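Local coordinates for protein LbaCas13a H328A (C2c2) (Lachnospiraceae bacterium NK4A179, PDB 5WLH) that binds a CRISPR RNA as guide and probably cleaves target RNA as an RNA-guided CRISPR-Cas13a ribonuclease, at residues Leu660-Arg671 / Tyr722-Ala731. Residues are numbered along the deposited sequence; the frame is centred on the assembly and turned at random.
Sequences LLIDLYKDNVER and YMFKEIYYNA. With nucleotides of chain B.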
loop_
_atom_site.group_PDB
_atom_site.type_symbol
_atom_site.label_atom_id
_atom_site.label_comp_id
_atom_site.label_asym_id
_atom_site.label_seq_id
_atom_site.Cartn_x
_atom_site.Cartn_y
_atom_site.Cartn_z
ATOM N N LEU A 660 -11.952 -33.470 -18.243
ATOM C CA LEU A 660 -11.785 -32.157 -17.623
ATOM C C LEU A 660 -10.347 -31.953 -17.152
ATOM O O LEU A 660 -9.741 -30.908 -17.417
ATOM C CB LEU A 660 -12.767 -32.008 -16.453
ATOM C CG LEU A 660 -12.735 -30.680 -15.676
ATOM C CD1 LEU A 660 -12.934 -29.509 -16.617
ATOM C CD2 LEU A 660 -13.810 -30.662 -14.616
ATOM N N LEU A 661 -9.789 -32.944 -16.451
ATOM C CA LEU A 661 -8.423 -32.841 -15.941
ATOM C C LEU A 661 -7.442 -32.514 -17.052
ATOM O O LEU A 661 -6.578 -31.636 -16.903
ATOM C CB LEU A 661 -8.022 -34.148 -15.257
ATOM C CG LEU A 661 -8.529 -34.413 -13.848
ATOM C CD1 LEU A 661 -8.345 -35.888 -13.518
ATOM C CD2 LEU A 661 -7.811 -33.512 -12.830
ATOM N N ILE A 662 -7.557 -33.220 -18.181
ATOM C CA ILE A 662 -6.658 -32.958 -19.295
ATOM C C ILE A 662 -6.881 -31.552 -19.831
ATOM O O ILE A 662 -5.924 -30.826 -20.114
ATOM C CB ILE A 662 -6.836 -34.028 -20.392
ATOM C CG1 ILE A 662 -6.399 -35.394 -19.858
ATOM C CG2 ILE A 662 -6.037 -33.661 -21.627
ATOM C CD1 ILE A 662 -6.779 -36.550 -20.767
ATOM N N ASP A 663 -8.146 -31.135 -19.959
ATOM C CA ASP A 663 -8.438 -29.780 -20.428
ATOM C C ASP A 663 -7.809 -28.729 -19.523
ATOM O O ASP A 663 -7.233 -27.748 -20.009
ATOM C CB ASP A 663 -9.943 -29.547 -20.475
ATOM C CG ASP A 663 -10.622 -30.282 -21.609
ATOM O OD1 ASP A 663 -9.930 -30.866 -22.479
ATOM O OD2 ASP A 663 -11.867 -30.267 -21.613
ATOM N N LEU A 664 -7.917 -28.909 -18.206
ATOM C CA LEU A 664 -7.488 -27.864 -17.281
ATOM C C LEU A 664 -5.975 -27.793 -17.140
ATOM O O LEU A 664 -5.427 -26.699 -16.969
ATOM C CB LEU A 664 -8.123 -28.076 -15.905
ATOM C CG LEU A 664 -9.657 -27.959 -15.849
ATOM C CD1 LEU A 664 -10.142 -27.908 -14.417
ATOM C CD2 LEU A 664 -10.172 -26.743 -16.633
ATOM N N TYR A 665 -5.278 -28.927 -17.220
ATOM C CA TYR A 665 -3.896 -28.981 -16.773
ATOM C C TYR A 665 -2.902 -29.354 -17.866
ATOM O O TYR A 665 -1.705 -29.470 -17.572
ATOM C CB TYR A 665 -3.790 -29.944 -15.588
ATOM C CG TYR A 665 -4.750 -29.556 -14.480
ATOM C CD1 TYR A 665 -4.829 -28.233 -14.044
ATOM C CD2 TYR A 665 -5.589 -30.490 -13.886
ATOM C CE1 TYR A 665 -5.717 -27.862 -13.044
ATOM C CE2 TYR A 665 -6.486 -30.123 -12.887
ATOM C CZ TYR A 665 -6.539 -28.814 -12.468
ATOM O OH TYR A 665 -7.427 -28.441 -11.478
ATOM N N LYS A 666 -3.361 -29.508 -19.112
ATOM C CA LYS A 666 -2.456 -29.827 -20.216
ATOM C C LYS A 666 -1.450 -28.712 -20.454
ATOM O O LYS A 666 -0.316 -28.979 -20.875
ATOM C CB LYS A 666 -3.248 -30.096 -21.500
ATOM C CG LYS A 666 -4.042 -28.903 -22.025
ATOM C CD LYS A 666 -4.926 -29.259 -23.218
ATOM C CE LYS A 666 -5.996 -28.190 -23.461
ATOM N NZ LYS A 666 -6.848 -28.485 -24.649
ATOM N N ASP A 667 -1.846 -27.461 -20.218
ATOM C CA ASP A 667 -0.957 -26.321 -20.371
ATOM C C ASP A 667 -0.940 -25.530 -19.081
ATOM O O ASP A 667 -1.974 -25.376 -18.428
ATOM C CB ASP A 667 -1.392 -25.411 -21.524
ATOM C CG ASP A 667 -1.557 -26.167 -22.823
ATOM O OD1 ASP A 667 -0.658 -26.971 -23.152
ATOM O OD2 ASP A 667 -2.581 -25.962 -23.502
ATOM N N ASN A 668 0.238 -25.043 -18.705
ATOM C CA ASN A 668 0.307 -24.127 -17.574
ATOM C C ASN A 668 -0.436 -22.847 -17.933
ATOM O O ASN A 668 -0.299 -22.327 -19.044
ATOM C CB ASN A 668 1.763 -23.836 -17.216
ATOM C CG ASN A 668 2.420 -25.002 -16.498
ATOM O OD1 ASN A 668 1.740 -25.812 -15.860
ATOM N ND2 ASN A 668 3.741 -25.095 -16.601
ATOM N N VAL A 669 -1.248 -22.359 -17.001
ATOM C CA VAL A 669 -2.107 -21.200 -17.217
ATOM C C VAL A 669 -1.522 -20.019 -16.449
ATOM O O VAL A 669 -1.290 -20.114 -15.239
ATOM C CB VAL A 669 -3.551 -21.487 -16.776
ATOM C CG1 VAL A 669 -4.420 -20.258 -16.971
ATOM C CG2 VAL A 669 -4.104 -22.689 -17.548
ATOM N N GLU A 670 -1.237 -18.936 -17.165
ATOM C CA GLU A 670 -0.807 -17.678 -16.560
ATOM C C GLU A 670 -2.037 -16.811 -16.324
ATOM O O GLU A 670 -2.660 -16.336 -17.278
ATOM C CB GLU A 670 0.186 -16.969 -17.471
ATOM C CG GLU A 670 0.841 -15.756 -16.863
ATOM C CD GLU A 670 1.990 -15.268 -17.724
ATOM O OE1 GLU A 670 2.184 -15.862 -18.806
ATOM O OE2 GLU A 670 2.698 -14.312 -17.330
ATOM N N ARG A 671 -2.401 -16.616 -15.063
ATOM C CA ARG A 671 -3.571 -15.820 -14.752
ATOM C C ARG A 671 -3.293 -14.336 -14.892
ATOM O O ARG A 671 -2.215 -13.854 -14.537
ATOM C CB ARG A 671 -4.040 -16.096 -13.338
ATOM C CG ARG A 671 -4.709 -17.411 -13.216
ATOM C CD ARG A 671 -5.299 -17.513 -11.850
ATOM N NE ARG A 671 -5.397 -18.902 -11.459
ATOM C CZ ARG A 671 -5.753 -19.288 -10.247
ATOM N NH1 ARG A 671 -6.065 -18.366 -9.338
ATOM N NH2 ARG A 671 -5.805 -20.582 -9.956
ATOM N N TYR A 722 -15.206 -26.356 -5.938
ATOM C CA TYR A 722 -13.803 -26.509 -6.312
ATOM C C TYR A 722 -13.669 -26.739 -7.808
ATOM O O TYR A 722 -12.849 -26.098 -8.471
ATOM C CB TYR A 722 -13.147 -27.659 -5.541
ATOM C CG TYR A 722 -11.710 -27.842 -5.985
ATOM C CD1 TYR A 722 -10.723 -26.950 -5.580
ATOM C CD2 TYR A 722 -11.350 -28.859 -6.858
ATOM C CE1 TYR A 722 -9.413 -27.087 -6.002
ATOM C CE2 TYR A 722 -10.042 -29.004 -7.294
ATOM C CZ TYR A 722 -9.074 -28.111 -6.858
ATOM O OH TYR A 722 -7.776 -28.247 -7.284
ATOM N N MET A 723 -14.474 -27.647 -8.364
ATOM C CA MET A 723 -14.373 -27.917 -9.792
ATOM C C MET A 723 -14.664 -26.669 -10.615
ATOM O O MET A 723 -13.926 -26.355 -11.548
ATOM C CB MET A 723 -15.314 -29.055 -10.196
ATOM C CG MET A 723 -15.448 -29.142 -11.694
ATOM S SD MET A 723 -16.293 -30.654 -12.198
ATOM C CE MET A 723 -17.810 -30.530 -11.297
ATOM N N PHE A 724 -15.736 -25.934 -10.281
ATOM C CA PHE A 724 -16.027 -24.695 -10.999
ATOM C C PHE A 724 -14.876 -23.705 -10.874
ATOM O O PHE A 724 -14.532 -23.014 -11.842
ATOM C CB PHE A 724 -17.303 -24.047 -10.464
ATOM C CG PHE A 724 -18.564 -24.647 -11.022
ATOM C CD1 PHE A 724 -18.519 -25.817 -11.769
ATOM C CD2 PHE A 724 -19.789 -24.043 -10.796
ATOM C CE1 PHE A 724 -19.686 -26.377 -12.285
ATOM C CE2 PHE A 724 -20.958 -24.598 -11.301
ATOM C CZ PHE A 724 -20.901 -25.763 -12.050
ATOM N N LYS A 725 -14.266 -23.634 -9.691
ATOM C CA LYS A 725 -13.152 -22.711 -9.503
ATOM C C LYS A 725 -12.013 -23.052 -10.455
ATOM O O LYS A 725 -11.471 -22.176 -11.140
ATOM C CB LYS A 725 -12.673 -22.749 -8.048
ATOM C CG LYS A 725 -11.628 -21.653 -7.729
ATOM C CD LYS A 725 -10.188 -22.197 -7.800
ATOM C CE LYS A 725 -9.875 -23.103 -6.615
ATOM N NZ LYS A 725 -8.468 -23.629 -6.679
ATOM N N GLU A 726 -11.655 -24.337 -10.528
ATOM C CA GLU A 726 -10.591 -24.741 -11.432
ATOM C C GLU A 726 -10.979 -24.479 -12.879
ATOM O O GLU A 726 -10.144 -24.051 -13.682
ATOM C CB GLU A 726 -10.240 -26.208 -11.203
ATOM C CG GLU A 726 -9.574 -26.461 -9.862
ATOM C CD GLU A 726 -8.181 -25.840 -9.779
ATOM O OE1 GLU A 726 -7.936 -25.068 -8.834
ATOM O OE2 GLU A 726 -7.328 -26.138 -10.643
ATOM N N ILE A 727 -12.248 -24.698 -13.227
ATOM C CA ILE A 727 -12.685 -24.420 -14.594
ATOM C C ILE A 727 -12.616 -22.932 -14.888
ATOM O O ILE A 727 -12.198 -22.516 -15.977
ATOM C CB ILE A 727 -14.108 -24.949 -14.823
ATOM C CG1 ILE A 727 -14.118 -26.477 -14.707
ATOM C CG2 ILE A 727 -14.630 -24.439 -16.161
ATOM C CD1 ILE A 727 -15.515 -27.066 -14.795
ATOM N N TYR A 728 -13.038 -22.113 -13.924
ATOM C CA TYR A 728 -13.054 -20.668 -14.104
ATOM C C TYR A 728 -11.683 -20.179 -14.533
ATOM O O TYR A 728 -11.538 -19.491 -15.549
ATOM C CB TYR A 728 -13.489 -20.007 -12.790
ATOM C CG TYR A 728 -13.618 -18.502 -12.829
ATOM C CD1 TYR A 728 -14.745 -17.899 -13.353
ATOM C CD2 TYR A 728 -12.608 -17.684 -12.327
ATOM C CE1 TYR A 728 -14.872 -16.531 -13.386
ATOM C CE2 TYR A 728 -12.733 -16.311 -12.354
ATOM C CZ TYR A 728 -13.853 -15.741 -12.873
ATOM O OH TYR A 728 -13.971 -14.384 -12.897
ATOM N N TYR A 729 -10.653 -20.586 -13.805
ATOM C CA TYR A 729 -9.336 -20.028 -14.077
ATOM C C TYR A 729 -8.663 -20.708 -15.263
ATOM O O TYR A 729 -8.014 -20.036 -16.071
ATOM C CB TYR A 729 -8.456 -20.128 -12.830
ATOM C CG TYR A 729 -8.926 -19.212 -11.721
ATOM C CD1 TYR A 729 -8.890 -17.827 -11.882
ATOM C CD2 TYR A 729 -9.400 -19.730 -10.526
ATOM C CE1 TYR A 729 -9.328 -16.976 -10.874
ATOM C CE2 TYR A 729 -9.827 -18.898 -9.520
ATOM C CZ TYR A 729 -9.784 -17.521 -9.702
ATOM O OH TYR A 729 -10.225 -16.695 -8.698
ATOM N N ASN A 730 -8.826 -22.025 -15.403
ATOM C CA ASN A 730 -7.982 -22.787 -16.310
ATOM C C ASN A 730 -8.618 -23.080 -17.667
ATOM O O ASN A 730 -7.918 -23.565 -18.570
ATOM C CB ASN A 730 -7.567 -24.093 -15.632
ATOM C CG ASN A 730 -6.693 -23.851 -14.415
ATOM O OD1 ASN A 730 -5.515 -23.560 -14.549
ATOM N ND2 ASN A 730 -7.273 -23.967 -13.224
ATOM N N ALA A 731 -9.897 -22.777 -17.848
ATOM C CA ALA A 731 -10.553 -23.004 -19.127
ATOM C C ALA A 731 -11.437 -21.829 -19.523
ATOM O O ALA A 731 -11.417 -21.382 -20.674
ATOM C CB ALA A 731 -11.394 -24.287 -19.058
ATOM P P A B 34 -7.355 -14.786 -8.197
ATOM O OP1 A B 34 -6.253 -15.342 -9.032
ATOM O OP2 A B 34 -8.717 -14.530 -8.793
ATOM O "O5'" A B 34 -7.600 -15.589 -6.855
ATOM C "C5'" A B 34 -6.521 -16.173 -6.139
ATOM C "C4'" A B 34 -6.976 -17.335 -5.287
ATOM O "O4'" A B 34 -7.672 -16.848 -4.102
ATOM C "C3'" A B 34 -7.932 -18.320 -5.984
ATOM O "O3'" A B 34 -7.584 -19.652 -5.632
ATOM C "C2'" A B 34 -9.286 -17.986 -5.355
ATOM O "O2'" A B 34 -10.205 -19.058 -5.327
ATOM C "C1'" A B 34 -8.876 -17.568 -3.945
ATOM N N9 A B 34 -9.887 -16.757 -3.257
ATOM C C8 A B 34 -10.402 -15.519 -3.538
ATOM N N7 A B 34 -11.344 -15.143 -2.701
ATOM C C5 A B 34 -11.472 -16.208 -1.824
ATOM C C6 A B 34 -12.296 -16.448 -0.708
ATOM N N6 A B 34 -13.212 -15.592 -0.245
ATOM N N1 A B 34 -12.156 -17.627 -0.061
ATOM C C2 A B 34 -11.247 -18.505 -0.511
ATOM N N3 A B 34 -10.418 -18.390 -1.548
ATOM C C4 A B 34 -10.580 -17.206 -2.160
ATOM P P U B 35 -6.275 -20.355 -6.242
ATOM O OP1 U B 35 -5.422 -19.357 -6.927
ATOM O OP2 U B 35 -6.669 -21.505 -7.093
ATOM O "O5'" U B 35 -5.575 -20.901 -4.932
ATOM C "C5'" U B 35 -4.566 -21.883 -4.989
ATOM C "C4'" U B 35 -4.183 -22.278 -3.593
ATOM O "O4'" U B 35 -3.635 -21.134 -2.899
ATOM C "C3'" U B 35 -5.348 -22.709 -2.724
ATOM O "O3'" U B 35 -5.683 -24.056 -2.966
ATOM C "C2'" U B 35 -4.836 -22.447 -1.315
ATOM O "O2'" U B 35 -4.037 -23.526 -0.862
ATOM C "C1'" U B 35 -3.942 -21.212 -1.527
ATOM N N1 U B 35 -4.640 -19.971 -1.129
ATOM C C2 U B 35 -4.604 -19.669 0.214
ATOM O O2 U B 35 -4.011 -20.347 1.031
ATOM N N3 U B 35 -5.270 -18.530 0.562
ATOM C C4 U B 35 -5.978 -17.695 -0.275
ATOM O O4 U B 35 -6.539 -16.717 0.220
ATOM C C5 U B 35 -5.981 -18.077 -1.651
ATOM C C6 U B 35 -5.323 -19.181 -2.028
ATOM P P A B 36 -7.198 -24.468 -3.258
ATOM O OP1 A B 36 -7.135 -25.914 -3.566
ATOM O OP2 A B 36 -7.837 -23.524 -4.198
ATOM O "O5'" A B 36 -7.897 -24.246 -1.857
ATOM C "C5'" A B 36 -9.255 -24.601 -1.672
ATOM C "C4'" A B 36 -9.439 -25.355 -0.382
ATOM O "O4'" A B 36 -8.671 -26.588 -0.412
ATOM C "C3'" A B 36 -8.993 -24.628 0.868
ATOM O "O3'" A B 36 -9.779 -25.178 1.925
ATOM C "C2'" A B 36 -7.542 -25.097 1.004
ATOM O "O2'" A B 36 -6.980 -24.928 2.284
ATOM C "C1'" A B 36 -7.691 -26.567 0.621
ATOM N N9 A B 36 -6.513 -27.227 0.070
ATOM C C8 A B 36 -5.576 -26.762 -0.821
ATOM N N7 A B 36 -4.696 -27.674 -1.165
ATOM C C5 A B 36 -5.104 -28.817 -0.481
ATOM C C6 A B 36 -4.597 -30.131 -0.422
ATOM N N6 A B 36 -3.511 -30.532 -1.092
ATOM N N1 A B 36 -5.248 -31.025 0.361
ATOM C C2 A B 36 -6.334 -30.628 1.031
ATOM N N3 A B 36 -6.905 -29.425 1.048
ATOM C C4 A B 36 -6.231 -28.558 0.265
HETATM O O HOH W 1 -8.295 -25.413 -20.564
HETATM O O HOH W 2 -7.429 -29.950 -9.194
HETATM O O HOH W 3 -4.826 -21.080 -13.115
#
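The guanidinium of Arg671 lies flat on the ring of Tyr729, the two planes only 5° apart. Arg671 CZ stands 3.8 Å from the centroid of the Tyr729 ring, a cation-pi stack. Tyr728 covers the opposite face of this ring, which is thereby sandwiched. The extended Arg671 chain carries its N-H groups to the crRNA backbone. Arg671 NH1 bonds OP1 of both A34 and U35 of chain B, and Arg671 NH2 points almost straight at OP2 of U35 of chain B, 3.1 Å away. Tyr729 OH donates to OP2 of A34 of chain B at 2.6 Å and also meets the backbone N of Phe678. A leucine in place of Tyr729 would probably leave the Arg671 guanidinium without its flat support and OP2 of A34 of chain B without a phenolic partner. Lys725 NZ bridges the U35 and A36 phosphates of chain B and forms a salt bridge to Glu726 OE1. The other carboxylate oxygen, Glu726 OE2, accepts a very short bond of 2.5 Å from Tyr665 OH, near the plane of the Tyr665 ring. These two side chains meet at about a right angle, the carboxylate tilted against the ring. Each carboxylate oxygen of Glu726 thus has its own partner, and the nearby lysine probably helps keep it ionised. Helical segments 660-665 and 722-731, on helices 654-665 and 709-732, cross at 42° in a knobs-into-holes fit. Leu664 is the knob, set among Glu726, Ile727, Asn730 and Ala731. With CG anti to the carbonyl carbon (chi1 -64°), its CD1 rests on Glu726 CB and its CD2 on Ala731 CB. Leu660 packs one turn earlier, Leu660 CD2 3.5 Å from Met723 SD and CD1 against Ile727. Beyond the helix, Val669 CG2 lies 3.4 Å from Asn730 OD1. The Asn730 amide is fixed in rotation: ND2 donates to Glu726 O in the carbonyl plane, while a water donates to Asn730 OD1 and accepts from Arg671 NE.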